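Local atomic coordinates of peptidase S9 prolyl oligopeptidase catalytic domain-containing protein (Pyrococcus horikoshii, PDB entry 4HXF), a protein that probably hydrolyses short peptides as a serine protease of the acylaminoacyl peptidase type, assembled as a self-compartmentalizing hexamer. Residues 320-325 and 341-346; 46-51 and 336-341; 245-250 and 256-261. One frame throughout, in Å; residues are numbered along the deposited sequence.

Contact 1: 320-325 and 341-346; sequences TRPAEL and LIFKKL
Arg321 and Phe343 make the main contact, a CH-pi interaction between an aliphatic stem and a ring. Arg321 CD sits over one face of the ring, 3.8 Å from its centroid and 25° off the normal. The offset brings it closest to the CD1 side of the rim, where Arg321 CD and Phe343 CD1 are 3.5 Å apart. The Arg321 chain is bent at chi2 and again at chi3, which lays its methylene against the ring while the guanidinium runs on past it. The guanidinium plane is nearly parallel to the ring (3°) but displaced along it, with Arg321 NE 3.7 Å from Phe343 CD1.

Apolar packing comes from Pro322, whose CD reaches Phe343 CE1 at 3.6 Å. Separately, the backbone oxygen Thr320 O lies over the same ring face as Arg321 CD and approaches Phe343 CE2 to 3.8 Å. Phe14 also meets this ring.

The polar bonding lies at the far end of the arginine. Arg321 NH1 forms a salt bridge to Glu324 OE1 of 3.0 Å; the acceptor lies in the guanidinium plane but is met from above the carboxylate plane. Asp337 provides NH1 with a second acidic partner, which helps to fix the turn of the guanidinium.

Topologically, 320-325 leads into the third strand of the last four-stranded blade, and 341-346 holds all but the first residue of the short helix 340-343 on the way from that blade to the hydrolase sheet, an exit segment folded back onto its seven-bladed beta-propeller.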
# COMPACT_ATOMS: atom_id res chain seq x y z
N THR A 320 -27.66 39.23 -6.71
CA THR A 320 -27.21 38.63 -7.98
C THR A 320 -25.71 38.34 -8.06
O THR A 320 -25.26 37.93 -9.11
CB THR A 320 -27.61 39.53 -9.17
OG1 THR A 320 -26.98 40.83 -9.07
CG2 THR A 320 -29.11 39.66 -9.27
N ARG A 321 -24.93 38.56 -7.01
CA ARG A 321 -23.46 38.29 -7.01
C ARG A 321 -23.02 37.74 -5.65
O ARG A 321 -23.28 38.36 -4.62
CB ARG A 321 -22.62 39.58 -7.22
CG ARG A 321 -22.64 40.04 -8.71
CD ARG A 321 -21.87 39.04 -9.59
NE ARG A 321 -20.41 39.09 -9.33
CZ ARG A 321 -19.51 39.87 -9.96
NH1 ARG A 321 -18.21 39.92 -9.56
NH2 ARG A 321 -19.93 40.61 -10.99
N PRO A 322 -22.28 36.66 -5.67
CA PRO A 322 -21.53 36.28 -4.47
C PRO A 322 -20.62 37.37 -4.04
O PRO A 322 -20.25 38.27 -4.81
CB PRO A 322 -20.73 35.04 -4.91
CG PRO A 322 -21.51 34.46 -6.12
CD PRO A 322 -22.07 35.71 -6.80
N ALA A 323 -20.16 37.25 -2.80
CA ALA A 323 -19.33 38.26 -2.16
C ALA A 323 -18.10 38.60 -2.98
O ALA A 323 -17.41 37.74 -3.54
CB ALA A 323 -18.84 37.81 -0.74
N GLU A 324 -17.79 39.88 -2.98
CA GLU A 324 -16.52 40.40 -3.42
C GLU A 324 -16.00 41.30 -2.32
O GLU A 324 -16.74 41.79 -1.49
CB GLU A 324 -16.60 41.19 -4.77
CG GLU A 324 -17.07 40.41 -5.98
CD GLU A 324 -16.08 39.42 -6.58
OE1 GLU A 324 -16.52 38.62 -7.44
OE2 GLU A 324 -14.84 39.45 -6.24
N LEU A 325 -14.72 41.68 -2.40
CA LEU A 325 -14.08 42.51 -1.37
C LEU A 325 -14.06 43.94 -1.80
O LEU A 325 -13.89 44.28 -3.02
CB LEU A 325 -12.63 42.06 -1.08
CG LEU A 325 -11.89 42.58 0.17
CD1 LEU A 325 -12.51 42.03 1.46
CD2 LEU A 325 -10.39 42.20 -0.04
N LEU A 341 -15.97 37.73 -14.76
CA LEU A 341 -15.98 37.15 -16.10
C LEU A 341 -17.06 36.13 -16.25
O LEU A 341 -17.69 36.06 -17.33
CB LEU A 341 -14.60 36.60 -16.48
CG LEU A 341 -13.40 37.59 -16.44
CD1 LEU A 341 -12.10 36.94 -16.87
CD2 LEU A 341 -13.70 38.81 -17.31
N ILE A 342 -17.29 35.30 -15.25
CA ILE A 342 -18.43 34.41 -15.23
C ILE A 342 -19.74 35.15 -15.43
O ILE A 342 -20.64 34.75 -16.27
CB ILE A 342 -18.48 33.53 -13.98
CG1 ILE A 342 -17.34 32.52 -14.07
CG2 ILE A 342 -19.85 32.81 -13.89
CD1 ILE A 342 -17.65 31.36 -15.07
N PHE A 343 -19.94 36.18 -14.66
CA PHE A 343 -21.21 36.83 -14.71
C PHE A 343 -21.49 37.64 -15.95
O PHE A 343 -22.68 37.93 -16.20
CB PHE A 343 -21.56 37.54 -13.42
CG PHE A 343 -22.01 36.57 -12.34
CD1 PHE A 343 -21.15 36.14 -11.37
CD2 PHE A 343 -23.32 36.12 -12.29
CE1 PHE A 343 -21.55 35.23 -10.38
CE2 PHE A 343 -23.74 35.23 -11.27
CZ PHE A 343 -22.86 34.76 -10.34
N LYS A 344 -20.45 38.02 -16.72
CA LYS A 344 -20.65 38.57 -18.05
C LYS A 344 -21.37 37.60 -18.96
O LYS A 344 -21.93 38.01 -19.96
CB LYS A 344 -19.30 38.98 -18.66
CG LYS A 344 -18.91 40.36 -18.17
N LYS A 345 -21.32 36.29 -18.69
CA LYS A 345 -21.92 35.28 -19.56
C LYS A 345 -23.17 34.61 -18.96
O LYS A 345 -23.80 33.80 -19.60
CB LYS A 345 -20.90 34.18 -19.88
CG LYS A 345 -19.69 34.66 -20.72
CD LYS A 345 -18.59 33.61 -20.81
CE LYS A 345 -17.16 34.23 -20.84
NZ LYS A 345 -16.81 35.03 -22.03
N LEU A 346 -23.50 34.90 -17.72
CA LEU A 346 -24.49 34.20 -17.04
C LEU A 346 -25.54 35.23 -16.65
O LEU A 346 -25.27 36.19 -15.89
CB LEU A 346 -23.89 33.59 -15.74
CG LEU A 346 -24.68 32.60 -14.99
CD1 LEU A 346 -25.06 31.43 -15.89
CD2 LEU A 346 -23.96 32.08 -13.73

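Contact 2: 46-51 and 336-341; sequences VIENLE and TDYNGL
Tyr338 reaches across to Val46 and thereby brings the segment that follows the last blade of the seven-bladed beta-propeller against the first blade, where strand 40-49 is third of four. From CB, Tyr338 CG stands anti to the carbonyl carbon (chi1 -80°), and this directs the ring toward the strand. Along its length the side chain packs against Arg55 and Leu17 of the first blade, with Gly161 of a second subunit adding a further contact. The phenol oxygen makes the approach to the strand: Tyr338 OH lies 3.9 Å from Val46 CG1 and equally far from CG2, so the isopropyl group meets it with both methyls.

Tyr29 OH is hydrogen-bonded both to Tyr338 OH and to Glu48 OE2, which also forms a salt bridge with Arg55 NE, and so links two buried polar groups that do not bond each other directly. Across that gap Glu48 OE2 and Tyr338 OH are 4.3 Å apart. Thr336 turns its hydroxyl to Glu324 OE2 and leaves its methyl facing the strand, with Thr336 CG2 3.9 Å from Glu48 OE2.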
# COMPACT_ATOMS: atom_id res chain seq x y z
N VAL A 46 -5.31 34.42 0.11
CA VAL A 46 -4.80 35.46 -0.78
C VAL A 46 -4.44 36.64 0.08
O VAL A 46 -5.20 37.04 0.97
CB VAL A 46 -5.87 35.86 -1.84
CG1 VAL A 46 -5.27 36.94 -2.80
CG2 VAL A 46 -6.35 34.58 -2.57
N ILE A 47 -3.27 37.19 -0.15
CA ILE A 47 -2.79 38.39 0.57
C ILE A 47 -2.59 39.45 -0.46
O ILE A 47 -1.84 39.29 -1.46
CB ILE A 47 -1.44 38.10 1.28
CG1 ILE A 47 -1.66 36.91 2.30
CG2 ILE A 47 -0.88 39.35 1.94
CD1 ILE A 47 -0.44 36.08 2.50
N GLU A 48 -3.33 40.53 -0.27
CA GLU A 48 -3.22 41.67 -1.19
C GLU A 48 -2.57 42.84 -0.57
O GLU A 48 -2.83 43.19 0.60
CB GLU A 48 -4.53 42.16 -1.70
CG GLU A 48 -5.22 41.05 -2.32
CD GLU A 48 -6.21 41.48 -3.37
OE1 GLU A 48 -6.38 42.68 -3.74
OE2 GLU A 48 -6.87 40.51 -3.75
N ASN A 49 -1.70 43.47 -1.36
CA ASN A 49 -1.00 44.64 -0.77
C ASN A 49 -1.60 45.82 -1.44
O ASN A 49 -1.38 45.95 -2.63
CB ASN A 49 0.52 44.69 -1.02
CG ASN A 49 1.13 46.01 -0.46
OD1 ASN A 49 0.80 47.11 -0.90
ND2 ASN A 49 1.89 45.88 0.59
N LEU A 50 -2.29 46.67 -0.65
CA LEU A 50 -3.15 47.73 -1.17
C LEU A 50 -2.22 48.84 -1.78
O LEU A 50 -2.60 49.55 -2.69
CB LEU A 50 -4.06 48.27 -0.07
CG LEU A 50 -5.02 47.27 0.57
CD1 LEU A 50 -5.53 47.70 1.95
CD2 LEU A 50 -6.13 47.02 -0.42
N GLU A 51 -0.98 48.90 -1.27
CA GLU A 51 0.17 49.44 -2.04
C GLU A 51 0.30 49.09 -3.56
O GLU A 51 0.54 50.01 -4.33
N THR A 336 -12.02 43.54 -5.47
CA THR A 336 -11.86 42.23 -6.20
C THR A 336 -13.01 42.14 -7.20
O THR A 336 -14.12 42.68 -7.00
CB THR A 336 -11.79 41.00 -5.33
OG1 THR A 336 -13.06 40.74 -4.70
CG2 THR A 336 -10.71 41.02 -4.26
N ASP A 337 -12.82 41.30 -8.23
CA ASP A 337 -13.83 41.03 -9.17
C ASP A 337 -13.71 39.54 -9.66
O ASP A 337 -13.62 39.25 -10.86
CB ASP A 337 -13.76 41.93 -10.39
CG ASP A 337 -15.01 41.86 -11.24
OD1 ASP A 337 -16.08 41.51 -10.73
OD2 ASP A 337 -14.89 42.18 -12.44
N TYR A 338 -13.61 38.64 -8.69
CA TYR A 338 -13.37 37.22 -9.00
C TYR A 338 -14.37 36.60 -9.93
O TYR A 338 -13.97 35.88 -10.84
CB TYR A 338 -13.32 36.34 -7.75
CG TYR A 338 -12.00 36.40 -7.02
CD1 TYR A 338 -11.74 37.36 -6.08
CD2 TYR A 338 -10.97 35.56 -7.37
CE1 TYR A 338 -10.53 37.45 -5.41
CE2 TYR A 338 -9.72 35.69 -6.77
CZ TYR A 338 -9.53 36.59 -5.76
OH TYR A 338 -8.31 36.69 -5.18
N ASN A 339 -15.67 36.95 -9.79
CA ASN A 339 -16.71 36.34 -10.60
C ASN A 339 -17.20 37.17 -11.78
O ASN A 339 -18.19 36.87 -12.40
CB ASN A 339 -17.88 35.85 -9.73
CG ASN A 339 -17.46 34.79 -8.71
OD1 ASN A 339 -16.88 33.82 -9.11
ND2 ASN A 339 -17.73 35.03 -7.42
N GLY A 340 -16.46 38.27 -12.00
CA GLY A 340 -16.83 39.22 -13.05
C GLY A 340 -16.89 38.63 -14.44
O GLY A 340 -17.79 38.98 -15.23
N LEU A 341 -15.97 37.73 -14.76
CA LEU A 341 -15.98 37.15 -16.10
C LEU A 341 -17.06 36.13 -16.25
O LEU A 341 -17.69 36.06 -17.33
CB LEU A 341 -14.60 36.60 -16.48
CG LEU A 341 -13.40 37.59 -16.44
CD1 LEU A 341 -12.10 36.94 -16.87
CD2 LEU A 341 -13.70 38.81 -17.31

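Contact 3: 245-250 and 256-261; sequences KIYIYD and ILDDID
The Tyr247 ring and the Asp258 carboxylate meet loosely and obliquely, Tyr247 CE1 lying 4.4 Å from Asp258 OD1. Phe219 meets the same ring, and Lys234 and Pro235 also touch the tyrosine.

Aliphatic chains make up the apolar part of the contact. Ile256 lies across two strand residues: its CG1 is 3.9 Å from Ile246 CG1, and its CG2 is likewise 3.9 Å from Ile248 CD1, the latter side chains crossing at about a right angle. Leu257 CD1 approaches Ile246 CG1 from the next position. These residues belong to the fifth propeller blade and the connection to the sixth; Val264, Val274 and Phe276 of the sixth blade pack on Ile246, so the cluster fills the seam between blades.

The backbones are joined by a weak bond from Ile256 N to Ile246 O (3.4 Å) and by water 3, which donates to Ile246 O and accepts from Leu257 N (2.8 Å). Lys245, bent at chi2 and chi4, brings NZ to Ile260 O at 3.0 Å, tilted 29° from the carbonyl plane. Weaker bonds run from NZ to waters 1 and 2, which donate to Asp261 OD1 and Asp258 O. A methionine in place of Lys245 has no ammonium group to offer Ile260 O and the two waters, and the turn 257-260 would probably be held less firmly to the strand. Asp261 OD1 additionally accepts from Glu423 N of the hydrolase domain.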
# COMPACT_ATOMS: atom_id res chain seq x y z
N LYS A 245 -27.41 42.98 21.03
CA LYS A 245 -26.77 44.27 20.92
C LYS A 245 -25.28 44.18 21.31
O LYS A 245 -24.71 43.14 21.49
CB LYS A 245 -27.46 45.28 21.84
CG LYS A 245 -28.97 45.44 21.68
CD LYS A 245 -29.42 45.92 20.27
CE LYS A 245 -30.97 46.16 20.23
NZ LYS A 245 -31.46 47.39 20.97
N ILE A 246 -24.60 45.28 21.30
CA ILE A 246 -23.18 45.34 21.69
C ILE A 246 -22.97 46.45 22.77
O ILE A 246 -23.65 47.51 22.80
CB ILE A 246 -22.23 45.57 20.47
CG1 ILE A 246 -22.67 46.82 19.73
CG2 ILE A 246 -22.13 44.26 19.70
CD1 ILE A 246 -21.86 47.03 18.44
N TYR A 247 -22.00 46.21 23.65
CA TYR A 247 -21.66 46.99 24.79
C TYR A 247 -20.14 47.05 24.93
O TYR A 247 -19.44 46.07 24.57
CB TYR A 247 -22.18 46.36 26.09
CG TYR A 247 -23.65 46.11 26.08
CD1 TYR A 247 -24.49 47.01 26.65
CD2 TYR A 247 -24.18 45.00 25.50
CE1 TYR A 247 -25.86 46.82 26.58
CE2 TYR A 247 -25.50 44.77 25.46
CZ TYR A 247 -26.35 45.72 25.97
OH TYR A 247 -27.70 45.48 25.88
N ILE A 248 -19.65 48.19 25.38
CA ILE A 248 -18.22 48.37 25.70
C ILE A 248 -18.12 48.25 27.20
O ILE A 248 -18.85 48.91 27.96
CB ILE A 248 -17.71 49.74 25.16
CG1 ILE A 248 -17.62 49.67 23.59
CG2 ILE A 248 -16.37 50.12 25.81
CD1 ILE A 248 -17.47 51.09 22.96
N TYR A 249 -17.18 47.43 27.65
CA TYR A 249 -16.92 47.27 29.07
C TYR A 249 -15.49 47.70 29.42
O TYR A 249 -14.54 47.11 28.96
CB TYR A 249 -17.21 45.87 29.51
CG TYR A 249 -16.86 45.62 30.95
CD1 TYR A 249 -17.57 46.24 31.99
CD2 TYR A 249 -15.89 44.72 31.28
CE1 TYR A 249 -17.27 45.98 33.32
CE2 TYR A 249 -15.59 44.44 32.56
CZ TYR A 249 -16.26 45.07 33.57
OH TYR A 249 -15.88 44.73 34.83
N ASP A 250 -15.39 48.67 30.33
CA ASP A 250 -14.04 49.08 30.80
C ASP A 250 -14.01 49.27 32.31
O ASP A 250 -13.19 50.06 32.83
CB ASP A 250 -13.73 50.36 30.13
CG ASP A 250 -14.69 51.47 30.54
OD1 ASP A 250 -15.56 51.30 31.44
OD2 ASP A 250 -14.61 52.52 29.91
N ILE A 256 -23.90 50.85 23.24
CA ILE A 256 -23.67 51.88 22.29
C ILE A 256 -24.78 51.96 21.20
O ILE A 256 -24.81 52.96 20.49
CB ILE A 256 -22.25 51.82 21.74
CG1 ILE A 256 -22.08 50.48 21.05
CG2 ILE A 256 -21.20 52.15 22.85
CD1 ILE A 256 -20.66 50.17 20.69
N LEU A 257 -25.72 51.01 21.18
CA LEU A 257 -26.90 51.02 20.28
C LEU A 257 -28.22 50.95 21.08
O LEU A 257 -29.20 50.27 20.71
CB LEU A 257 -26.90 49.83 19.36
CG LEU A 257 -25.62 49.60 18.65
CD1 LEU A 257 -25.82 48.35 17.80
CD2 LEU A 257 -25.17 50.86 17.86
N ASP A 258 -28.24 51.59 22.25
CA ASP A 258 -29.41 51.51 23.16
C ASP A 258 -30.73 52.01 22.43
O ASP A 258 -31.84 51.59 22.74
CB ASP A 258 -29.20 52.36 24.46
CG ASP A 258 -28.34 51.65 25.58
OD1 ASP A 258 -28.22 50.39 25.63
OD2 ASP A 258 -27.83 52.41 26.48
N ASP A 259 -30.55 52.90 21.50
CA ASP A 259 -31.66 53.55 20.81
C ASP A 259 -32.02 52.97 19.43
O ASP A 259 -32.84 53.54 18.72
CB ASP A 259 -31.25 55.00 20.61
N ILE A 260 -31.34 51.91 19.02
CA ILE A 260 -31.50 51.38 17.66
C ILE A 260 -32.13 49.99 17.85
O ILE A 260 -31.52 49.12 18.52
CB ILE A 260 -30.17 51.25 16.92
CG1 ILE A 260 -29.66 52.68 16.57
CG2 ILE A 260 -30.37 50.42 15.67
CD1 ILE A 260 -28.23 52.69 16.02
N ASP A 261 -33.35 49.83 17.38
CA ASP A 261 -34.12 48.58 17.60
C ASP A 261 -33.90 47.59 16.41
O ASP A 261 -34.85 47.22 15.69
CB ASP A 261 -35.62 48.86 17.78
CG ASP A 261 -36.44 47.64 18.18
OD1 ASP A 261 -35.89 46.64 18.58
OD2 ASP A 261 -37.67 47.82 18.11
O HOH W 1 -34.14 46.19 20.24
O HOH W 2 -33.67 49.67 21.25
O HOH W 3 -25.99 48.60 22.60

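All three contacts lie in or beside the seven-bladed propeller. Contacts 1 and 2 are neighbours, with centres 13 Å apart; they share Leu341 and helix 340-343, and their segments alternate along the chain. Glu324 of contact 1 couples them directly, its OE2 lying 2.9 Å from Tyr338 N of contact 2, a probable hydrogen bond. Together they fasten the chain leaving the last blade to that blade and to the first, beside a second subunit. Contact 3 falls between 46-51 and 336-341 in sequence and precedes contact 1. Its centre is 36 Å from contact 1 and 34 Å from contact 2, and it joins the fifth and sixth blades near the hydrolase domain.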